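Local coordinates for protein possible thiamine biosynthesis enzyme (Candida albicans, PDB 2X7Q) that is of unknown function but has the periplasmic binding protein fold of the SsuA/TauA solute-binding family, and may bind a small ligand linked to thiamine biosynthesis, at residues 15-23 with 61-71; 84-92 with 205-213. The protein carries 1 engineered substitution. All coordinates share one frame; numbering follows the deposited sequence.

Both interactions build the same five-stranded mixed sheet, one of two such sheets in the chain, and their centres lie about 11 Å apart. Interaction 1 joins strands 17-21 and 69-73 in parallel in the interior of the sheet; interaction 2 pairs strand 203-208 with the outermost strand 88-95, antiparallel. Both are largely buried, each with a more exposed end, at Lys18 and Glu66 in the first and at Asn87 in the second. A buried carboxylate, Asp68, marks interaction 1, whereas interaction 2 is an antiparallel ladder with a beta bulge, and a leucine methyl lies over the face of a histidine ring. They meet directly: Asp68 O and OD1 probably accept hydrogen bonds from Thr207 OG1 and Ser211 OG.

Interaction 1 of 2, residues 15-23 with 61-71; sequences PTLKVAYIP and LLNSNEVDIAI. With CA (calcium ion), chain C.
The backbone of Lys18 is held by Asp68 at two points, the side-chain OD2 and the backbone N, where strand 17-21 runs parallel to strand 69-71, the short axes 21° apart. Asp68 OD2 takes the N-H of Lys18 on its anti lone pair, 2.9 Å from Lys18 N and nearly straight at 169°. In return Lys18 O accepts twice, from Asp68 N at 2.8 Å in the carbonyl plane and from Ile69 N, tilted out of it. Further along, Ala20 N to Ile69 O and Ile71 N to Ala20 O continue the parallel ladder.

The lysine side chain can be followed outward. Lys18 CB sits beside Val67 CA, 3.9 Å away; CG stays farther off, and Lys18 CD passes 3.2 Å from Glu66 O, with CE also close. A bend at chi3 of Lys18 (65°) keeps CE and NZ beside the same oxygen, and Lys18 NZ makes a weak hydrogen bond to Glu66 O at 3.0 Å.

On one face of the sheet Leu17 CD2 meets Ile69 CD1 tightly at 3.5 Å, while Val19 and Ile69 lie side by side; Phe222 of helix 216-235 covers this face. On the other, Ala20 CB touches Leu61 CD1 and Val67 CG1 under helix 55-63. That helix ends in a Schellman motif at Asn65, whose OD1 binds the calcium ion. Strand 46-50, helix 55-63 and strand 69-73 form a beta-alpha-beta crossover, with strand 17-21 between the two strands.

Buried Asp68 is also bound by Ser211 and bridged to Lys215, so its carboxylate is probably held ionised.

Interaction 2 of 2, residues 84-92 with 205-213; sequences GNENIHVLD and VATSSDSLQ
His89 and Thr207 form a hydrogen-bonded antiparallel pair between strands 88-92 and 205-208, whose axes approach to 4.6 Å at 143°. His89 N reaches Thr207 O at 2.9 Å, and Thr207 N returns a bond to His89 O. Ile88 with Ser208 and Val90 with Ala206 are non-hydrogen-bonded pairs. At the far end Leu91 and Asp92 both face Val205, a classic beta bulge: Leu91 N donates to Val205 O, and Val205 N to Asp92 O, each at 2.8 Å.

In this sheet of the periplasmic binding protein fold strand 88-95 is the outermost strand, and the backbone of Val90 also bonds Asn306 and Lys308. From strand 205-208 the chain turns directly into helix 209-214, N-capped by Ser208 OG, which accepts from Ser211 N. Ser209 N donates to Asn87 O at 3.1 Å from well above the plane of that carbonyl, a bent bond.

The first helical turn brings Leu212 over the His89 ring. Its CG, anti to the backbone N (chi1 -178°), carries CD2 to one face, 3.9 Å from the ring centroid and 18° off the normal, a CH-pi contact offset toward the rim. Ser209 OG lies in the ring plane at the edge, 3.1 Å from His89 CE1. Next to it, Leu91 lays CD1 against Thr207 CG2 at 3.7 Å. The Leu91 and Leu212 side chains run past one another in opposite senses, with Leu91 CD2 touching Leu212 CD1; Ile219 of helix 216-235 touches both Leu91 and Thr207.

Interaction 1 of 2, residues 15-23 with 61-71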
loop_
_atom_site.group_PDB
_atom_site.type_symbol
_atom_site.label_atom_id
_atom_site.label_comp_id
_atom_site.label_asym_id
_atom_site.label_seq_id
_atom_site.Cartn_x
_atom_site.Cartn_y
_atom_site.Cartn_z
ATOM N N PRO A 15 10.578 -24.158 3.552
ATOM C CA PRO A 15 10.280 -24.072 2.119
ATOM C C PRO A 15 10.555 -22.679 1.561
ATOM O O PRO A 15 10.458 -21.690 2.290
ATOM C CB PRO A 15 8.778 -24.379 2.053
ATOM C CG PRO A 15 8.257 -24.052 3.414
ATOM C CD PRO A 15 9.371 -24.422 4.353
ATOM N N THR A 16 10.889 -22.610 0.276
ATOM C CA THR A 16 11.153 -21.337 -0.385
ATOM C C THR A 16 9.935 -20.424 -0.305
ATOM O O THR A 16 8.798 -20.894 -0.245
ATOM C CB THR A 16 11.538 -21.538 -1.862
ATOM O OG1 THR A 16 12.653 -22.436 -1.946
ATOM C CG2 THR A 16 11.913 -20.210 -2.502
ATOM N N LEU A 17 10.179 -19.119 -0.308
ATOM C CA LEU A 17 9.109 -18.150 -0.135
ATOM C C LEU A 17 9.181 -17.050 -1.189
ATOM O O LEU A 17 10.146 -16.284 -1.234
ATOM C CB LEU A 17 9.187 -17.539 1.264
ATOM C CG LEU A 17 7.882 -17.069 1.898
ATOM C CD1 LEU A 17 6.940 -18.243 2.089
ATOM C CD2 LEU A 17 8.167 -16.389 3.226
ATOM N N LYS A 18 8.160 -16.978 -2.038
ATOM C CA LYS A 18 8.085 -15.939 -3.057
ATOM C C LYS A 18 7.330 -14.727 -2.518
ATOM O O LYS A 18 6.126 -14.794 -2.266
ATOM C CB LYS A 18 7.403 -16.470 -4.320
ATOM C CG LYS A 18 8.105 -17.660 -4.950
ATOM C CD LYS A 18 7.474 -18.048 -6.278
ATOM C CE LYS A 18 7.644 -16.954 -7.316
ATOM N NZ LYS A 18 7.017 -17.313 -8.618
ATOM N N VAL A 19 8.045 -13.621 -2.339
ATOM C CA VAL A 19 7.459 -12.421 -1.750
ATOM C C VAL A 19 7.282 -11.306 -2.779
ATOM O O VAL A 19 8.253 -10.824 -3.365
ATOM C CB VAL A 19 8.316 -11.902 -0.581
ATOM C CG1 VAL A 19 7.710 -10.637 0.003
ATOM C CG2 VAL A 19 8.464 -12.973 0.489
ATOM N N ALA A 20 6.034 -10.901 -2.992
ATOM C CA ALA A 20 5.724 -9.814 -3.916
ATOM C C ALA A 20 5.739 -8.473 -3.193
ATOM O O ALA A 20 5.106 -8.322 -2.150
ATOM C CB ALA A 20 4.381 -10.041 -4.573
ATOM N N TYR A 21 6.471 -7.509 -3.744
ATOM C CA TYR A 21 6.582 -6.185 -3.140
ATOM C C TYR A 21 6.463 -5.084 -4.191
ATOM O O TYR A 21 6.573 -5.340 -5.392
ATOM C CB TYR A 21 7.917 -6.047 -2.409
ATOM C CG TYR A 21 9.096 -5.845 -3.338
ATOM C CD1 TYR A 21 9.601 -4.574 -3.585
ATOM C CD2 TYR A 21 9.701 -6.923 -3.967
ATOM C CE1 TYR A 21 10.679 -4.384 -4.431
ATOM C CE2 TYR A 21 10.778 -6.745 -4.813
ATOM C CZ TYR A 21 11.262 -5.474 -5.043
ATOM O OH TYR A 21 12.334 -5.302 -5.888
ATOM N N ILE A 22 6.251 -3.858 -3.728
ATOM C CA ILE A 22 6.183 -2.707 -4.620
ATOM C C ILE A 22 7.438 -1.855 -4.467
ATOM O O ILE A 22 7.746 -1.392 -3.371
ATOM C CB ILE A 22 4.939 -1.849 -4.339
ATOM C CG1 ILE A 22 3.678 -2.712 -4.395
ATOM C CG2 ILE A 22 4.853 -0.695 -5.329
ATOM C CD1 ILE A 22 2.415 -1.975 -4.023
ATOM N N PRO A 23 8.170 -1.651 -5.571
ATOM C CA PRO A 23 9.444 -0.923 -5.556
ATOM C C PRO A 23 9.270 0.563 -5.253
ATOM O O PRO A 23 9.313 1.392 -6.162
ATOM C CB PRO A 23 9.973 -1.112 -6.982
ATOM C CG PRO A 23 8.757 -1.331 -7.808
ATOM C CD PRO A 23 7.804 -2.096 -6.926
ATOM N N LEU A 61 -1.651 -12.137 -7.708
ATOM C CA LEU A 61 -0.542 -13.068 -7.543
ATOM C C LEU A 61 -0.806 -14.034 -6.389
ATOM O O LEU A 61 -0.433 -15.204 -6.453
ATOM C CB LEU A 61 0.766 -12.307 -7.313
ATOM C CG LEU A 61 1.233 -11.404 -8.458
ATOM C CD1 LEU A 61 2.461 -10.605 -8.052
ATOM C CD2 LEU A 61 1.509 -12.220 -9.712
ATOM N N LEU A 62 -1.451 -13.540 -5.337
ATOM C CA LEU A 62 -1.813 -14.382 -4.203
ATOM C C LEU A 62 -2.905 -15.367 -4.602
ATOM O O LEU A 62 -2.904 -16.519 -4.170
ATOM C CB LEU A 62 -2.284 -13.529 -3.023
ATOM C CG LEU A 62 -1.238 -12.624 -2.372
ATOM C CD1 LEU A 62 -1.860 -11.817 -1.243
ATOM C CD2 LEU A 62 -0.067 -13.447 -1.863
ATOM N N ASN A 63 -3.831 -14.907 -5.437
ATOM C CA ASN A 63 -4.933 -15.740 -5.903
ATOM C C ASN A 63 -4.470 -16.870 -6.814
ATOM O O ASN A 63 -5.035 -17.960 -6.794
ATOM C CB ASN A 63 -5.983 -14.886 -6.617
ATOM C CG ASN A 63 -6.713 -13.946 -5.677
ATOM O OD1 ASN A 63 -6.602 -14.059 -4.457
ATOM N ND2 ASN A 63 -7.470 -13.013 -6.245
ATOM N N SER A 64 -3.443 -16.602 -7.613
ATOM C CA SER A 64 -2.922 -17.592 -8.549
ATOM C C SER A 64 -1.784 -18.404 -7.933
ATOM O O SER A 64 -1.213 -19.280 -8.584
ATOM C CB SER A 64 -2.447 -16.915 -9.836
ATOM O OG SER A 64 -1.439 -15.958 -9.563
ATOM N N ASN A 65 -1.464 -18.102 -6.677
ATOM C CA ASN A 65 -0.394 -18.788 -5.955
ATOM C C ASN A 65 0.986 -18.573 -6.570
ATOM O O ASN A 65 1.907 -19.355 -6.330
ATOM C CB ASN A 65 -0.686 -20.285 -5.834
ATOM C CG ASN A 65 -1.948 -20.571 -5.053
ATOM O OD1 ASN A 65 -2.705 -21.475 -5.395
ATOM N ND2 ASN A 65 -2.180 -19.804 -3.994
ATOM N N GLU A 66 1.129 -17.518 -7.366
ATOM C CA GLU A 66 2.423 -17.185 -7.949
ATOM C C GLU A 66 3.381 -16.708 -6.867
ATOM O O GLU A 66 4.596 -16.853 -6.993
ATOM C CB GLU A 66 2.272 -16.123 -9.036
ATOM C CG GLU A 66 1.465 -16.591 -10.241
ATOM C CD GLU A 66 1.389 -15.539 -11.333
ATOM O OE1 GLU A 66 2.442 -14.959 -11.679
ATOM O OE2 GLU A 66 0.277 -15.293 -11.847
ATOM N N VAL A 67 2.822 -16.143 -5.800
ATOM C CA VAL A 67 3.615 -15.692 -4.664
ATOM C C VAL A 67 2.963 -16.123 -3.355
ATOM O O VAL A 67 1.755 -16.349 -3.298
ATOM C CB VAL A 67 3.798 -14.166 -4.664
ATOM C CG1 VAL A 67 4.492 -13.712 -5.936
ATOM C CG2 VAL A 67 2.453 -13.472 -4.506
ATOM N N ASP A 68 3.774 -16.230 -2.307
ATOM C CA ASP A 68 3.295 -16.669 -1.004
ATOM C C ASP A 68 2.903 -15.488 -0.121
ATOM O O ASP A 68 1.948 -15.567 0.651
ATOM C CB ASP A 68 4.365 -17.508 -0.305
ATOM C CG ASP A 68 4.772 -18.724 -1.111
ATOM O OD1 ASP A 68 3.916 -19.604 -1.332
ATOM O OD2 ASP A 68 5.949 -18.807 -1.519
ATOM N N ILE A 69 3.644 -14.391 -0.246
ATOM C CA ILE A 69 3.408 -13.207 0.574
ATOM C C ILE A 69 3.369 -11.937 -0.276
ATOM O O ILE A 69 4.068 -11.834 -1.287
ATOM C CB ILE A 69 4.492 -13.058 1.668
ATOM C CG1 ILE A 69 4.522 -14.299 2.563
ATOM C CG2 ILE A 69 4.256 -11.808 2.497
ATOM C CD1 ILE A 69 5.508 -14.207 3.706
ATOM N N ALA A 70 2.548 -10.975 0.138
ATOM C CA ALA A 70 2.451 -9.693 -0.553
ATOM C C ALA A 70 2.471 -8.531 0.435
ATOM O O ALA A 70 1.763 -8.556 1.440
ATOM C CB ALA A 70 1.202 -9.641 -1.415
ATOM N N ILE A 71 3.292 -7.524 0.150
ATOM C CA ILE A 71 3.356 -6.321 0.976
ATOM C C ILE A 71 2.696 -5.161 0.233
ATOM O O ILE A 71 3.311 -4.551 -0.645
ATOM C CB ILE A 71 4.813 -5.930 1.295
ATOM C CG1 ILE A 71 5.627 -7.157 1.712
ATOM C CG2 ILE A 71 4.858 -4.854 2.373
ATOM C CD1 ILE A 71 5.623 -7.423 3.204
HETATM CA CA CA C . -5.259 -22.512 -4.502
HETATM O O HOH W 1 5.964 -3.789 -0.787
#

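Interaction 2 of 2, residues 84-92 with 205-213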
loop_
_atom_site.group_PDB
_atom_site.type_symbol
_atom_site.label_atom_id
_atom_site.label_comp_id
_atom_site.label_asym_id
_atom_site.label_seq_id
_atom_site.Cartn_x
_atom_site.Cartn_y
_atom_site.Cartn_z
ATOM N N GLY A 84 -15.533 -10.570 -0.161
ATOM C CA GLY A 84 -15.763 -12.002 -0.224
ATOM C C GLY A 84 -14.581 -12.861 -0.632
ATOM O O GLY A 84 -14.762 -13.995 -1.078
ATOM N N ASN A 85 -13.369 -12.337 -0.488
ATOM C CA ASN A 85 -12.180 -13.138 -0.759
ATOM C C ASN A 85 -11.663 -13.794 0.518
ATOM O O ASN A 85 -10.810 -13.240 1.208
ATOM C CB ASN A 85 -11.083 -12.304 -1.426
ATOM C CG ASN A 85 -9.962 -13.159 -1.987
ATOM O OD1 ASN A 85 -9.796 -14.317 -1.605
ATOM N ND2 ASN A 85 -9.186 -12.590 -2.900
ATOM N N GLU A 86 -12.190 -14.975 0.824
ATOM C CA GLU A 86 -11.866 -15.667 2.066
ATOM C C GLU A 86 -10.516 -16.371 1.999
ATOM O O GLU A 86 -10.119 -17.051 2.943
ATOM C CB GLU A 86 -12.967 -16.668 2.431
ATOM C CG GLU A 86 -12.933 -17.973 1.644
ATOM C CD GLU A 86 -13.603 -17.874 0.285
ATOM O OE1 GLU A 86 -13.754 -16.749 -0.229
ATOM O OE2 GLU A 86 -13.968 -18.928 -0.276
ATOM N N ASN A 87 -9.812 -16.200 0.885
ATOM C CA ASN A 87 -8.501 -16.814 0.714
ATOM C C ASN A 87 -7.364 -15.809 0.857
ATOM O O ASN A 87 -6.214 -16.107 0.536
ATOM C CB ASN A 87 -8.418 -17.551 -0.624
ATOM C CG ASN A 87 -9.271 -18.806 -0.647
ATOM O OD1 ASN A 87 -9.419 -19.488 0.368
ATOM N ND2 ASN A 87 -9.839 -19.116 -1.806
ATOM N N ILE A 88 -7.696 -14.619 1.348
ATOM C CA ILE A 88 -6.697 -13.596 1.631
ATOM C C ILE A 88 -6.617 -13.347 3.133
ATOM O O ILE A 88 -7.638 -13.139 3.791
ATOM C CB ILE A 88 -7.021 -12.271 0.914
ATOM C CG1 ILE A 88 -6.891 -12.440 -0.601
ATOM C CG2 ILE A 88 -6.097 -11.166 1.396
ATOM C CD1 ILE A 88 -5.483 -12.747 -1.060
ATOM N N HIS A 89 -5.402 -13.373 3.671
ATOM C CA HIS A 89 -5.197 -13.182 5.102
ATOM C C HIS A 89 -4.238 -12.034 5.402
ATOM O O HIS A 89 -3.118 -11.997 4.891
ATOM C CB HIS A 89 -4.679 -14.471 5.746
ATOM C CG HIS A 89 -5.711 -15.548 5.860
ATOM N ND1 HIS A 89 -6.035 -16.386 4.813
ATOM C CD2 HIS A 89 -6.488 -15.932 6.900
ATOM C CE1 HIS A 89 -6.967 -17.234 5.203
ATOM N NE2 HIS A 89 -7.261 -16.981 6.466
ATOM N N VAL A 90 -4.689 -11.099 6.233
ATOM C CA VAL A 90 -3.834 -10.016 6.702
ATOM C C VAL A 90 -3.129 -10.443 7.984
ATOM O O VAL A 90 -3.758 -10.575 9.035
ATOM C CB VAL A 90 -4.638 -8.729 6.969
ATOM C CG1 VAL A 90 -3.730 -7.641 7.521
ATOM C CG2 VAL A 90 -5.327 -8.259 5.695
ATOM N N LEU A 91 -1.820 -10.655 7.890
ATOM C CA LEU A 91 -1.047 -11.202 9.000
ATOM C C LEU A 91 -0.626 -10.149 10.020
ATOM O O LEU A 91 -0.816 -10.330 11.223
ATOM C CB LEU A 91 0.187 -11.938 8.473
ATOM C CG LEU A 91 -0.090 -13.120 7.544
ATOM C CD1 LEU A 91 1.209 -13.704 7.019
ATOM C CD2 LEU A 91 -0.907 -14.180 8.263
ATOM N N ASP A 92 -0.048 -9.052 9.539
ATOM C CA ASP A 92 0.466 -8.018 10.428
ATOM C C ASP A 92 0.605 -6.680 9.708
ATOM O O ASP A 92 0.396 -6.590 8.499
ATOM C CB ASP A 92 1.815 -8.448 11.011
ATOM C CG ASP A 92 2.064 -7.882 12.396
ATOM O OD1 ASP A 92 2.878 -8.468 13.141
ATOM O OD2 ASP A 92 1.439 -6.860 12.746
ATOM N N VAL A 205 1.119 -6.902 5.830
ATOM C CA VAL A 205 1.670 -8.111 5.232
ATOM C C VAL A 205 0.555 -9.133 5.037
ATOM O O VAL A 205 -0.097 -9.538 5.999
ATOM C CB VAL A 205 2.775 -8.724 6.112
ATOM C CG1 VAL A 205 3.293 -10.015 5.496
ATOM C CG2 VAL A 205 3.907 -7.728 6.309
ATOM N N ALA A 206 0.329 -9.543 3.792
ATOM C CA ALA A 206 -0.757 -10.470 3.492
ATOM C C ALA A 206 -0.259 -11.777 2.884
ATOM O O ALA A 206 0.841 -11.841 2.329
ATOM C CB ALA A 206 -1.784 -9.814 2.580
ATOM N N THR A 207 -1.086 -12.812 2.990
ATOM C CA THR A 207 -0.765 -14.118 2.430
ATOM C C THR A 207 -2.041 -14.811 1.964
ATOM O O THR A 207 -3.140 -14.290 2.152
ATOM C CB THR A 207 -0.049 -15.012 3.459
ATOM O OG1 THR A 207 0.405 -16.213 2.822
ATOM C CG2 THR A 207 -0.987 -15.369 4.601
ATOM N N SER A 208 -1.890 -15.982 1.356
ATOM C CA SER A 208 -3.032 -16.752 0.886
ATOM C C SER A 208 -3.341 -17.891 1.849
ATOM O O SER A 208 -2.527 -18.219 2.713
ATOM C CB SER A 208 -2.758 -17.310 -0.507
ATOM O OG SER A 208 -1.680 -18.228 -0.484
ATOM N N SER A 209 -4.522 -18.483 1.702
ATOM C CA SER A 209 -4.921 -19.605 2.541
ATOM C C SER A 209 -3.999 -20.797 2.312
ATOM O O SER A 209 -3.710 -21.558 3.237
ATOM C CB SER A 209 -6.375 -19.998 2.263
ATOM O OG SER A 209 -7.267 -18.966 2.648
ATOM N N ASP A 210 -3.542 -20.952 1.074
ATOM C CA ASP A 210 -2.621 -22.025 0.725
ATOM C C ASP A 210 -1.314 -21.904 1.502
ATOM O O ASP A 210 -0.926 -22.813 2.236
ATOM C CB ASP A 210 -2.331 -22.013 -0.778
ATOM C CG ASP A 210 -3.535 -22.409 -1.609
ATOM O OD1 ASP A 210 -3.524 -23.524 -2.172
ATOM O OD2 ASP A 210 -4.490 -21.611 -1.695
ATOM N N SER A 211 -0.641 -20.770 1.334
ATOM C CA SER A 211 0.660 -20.540 1.952
ATOM C C SER A 211 0.591 -20.521 3.478
ATOM O O SER A 211 1.536 -20.931 4.151
ATOM C CB SER A 211 1.269 -19.233 1.439
ATOM O OG SER A 211 1.449 -19.268 0.036
ATOM N N LEU A 212 -0.523 -20.046 4.021
ATOM C CA LEU A 212 -0.660 -19.916 5.469
ATOM C C LEU A 212 -0.679 -21.270 6.176
ATOM O O LEU A 212 -0.184 -21.397 7.295
ATOM C CB LEU A 212 -1.910 -19.106 5.829
ATOM C CG LEU A 212 -2.137 -18.850 7.323
ATOM C CD1 LEU A 212 -0.890 -18.261 7.969
ATOM C CD2 LEU A 212 -3.338 -17.943 7.543
ATOM N N GLN A 213 -1.242 -22.279 5.519
ATOM C CA GLN A 213 -1.341 -23.613 6.110
ATOM C C GLN A 213 -0.205 -24.523 5.657
ATOM O O GLN A 213 0.038 -25.570 6.254
ATOM C CB GLN A 213 -2.694 -24.260 5.790
ATOM C CG GLN A 213 -2.865 -24.702 4.338
ATOM C CD GLN A 213 -4.074 -25.601 4.149
ATOM O OE1 GLN A 213 -4.250 -26.585 4.869
ATOM N NE2 GLN A 213 -4.907 -25.275 3.170
#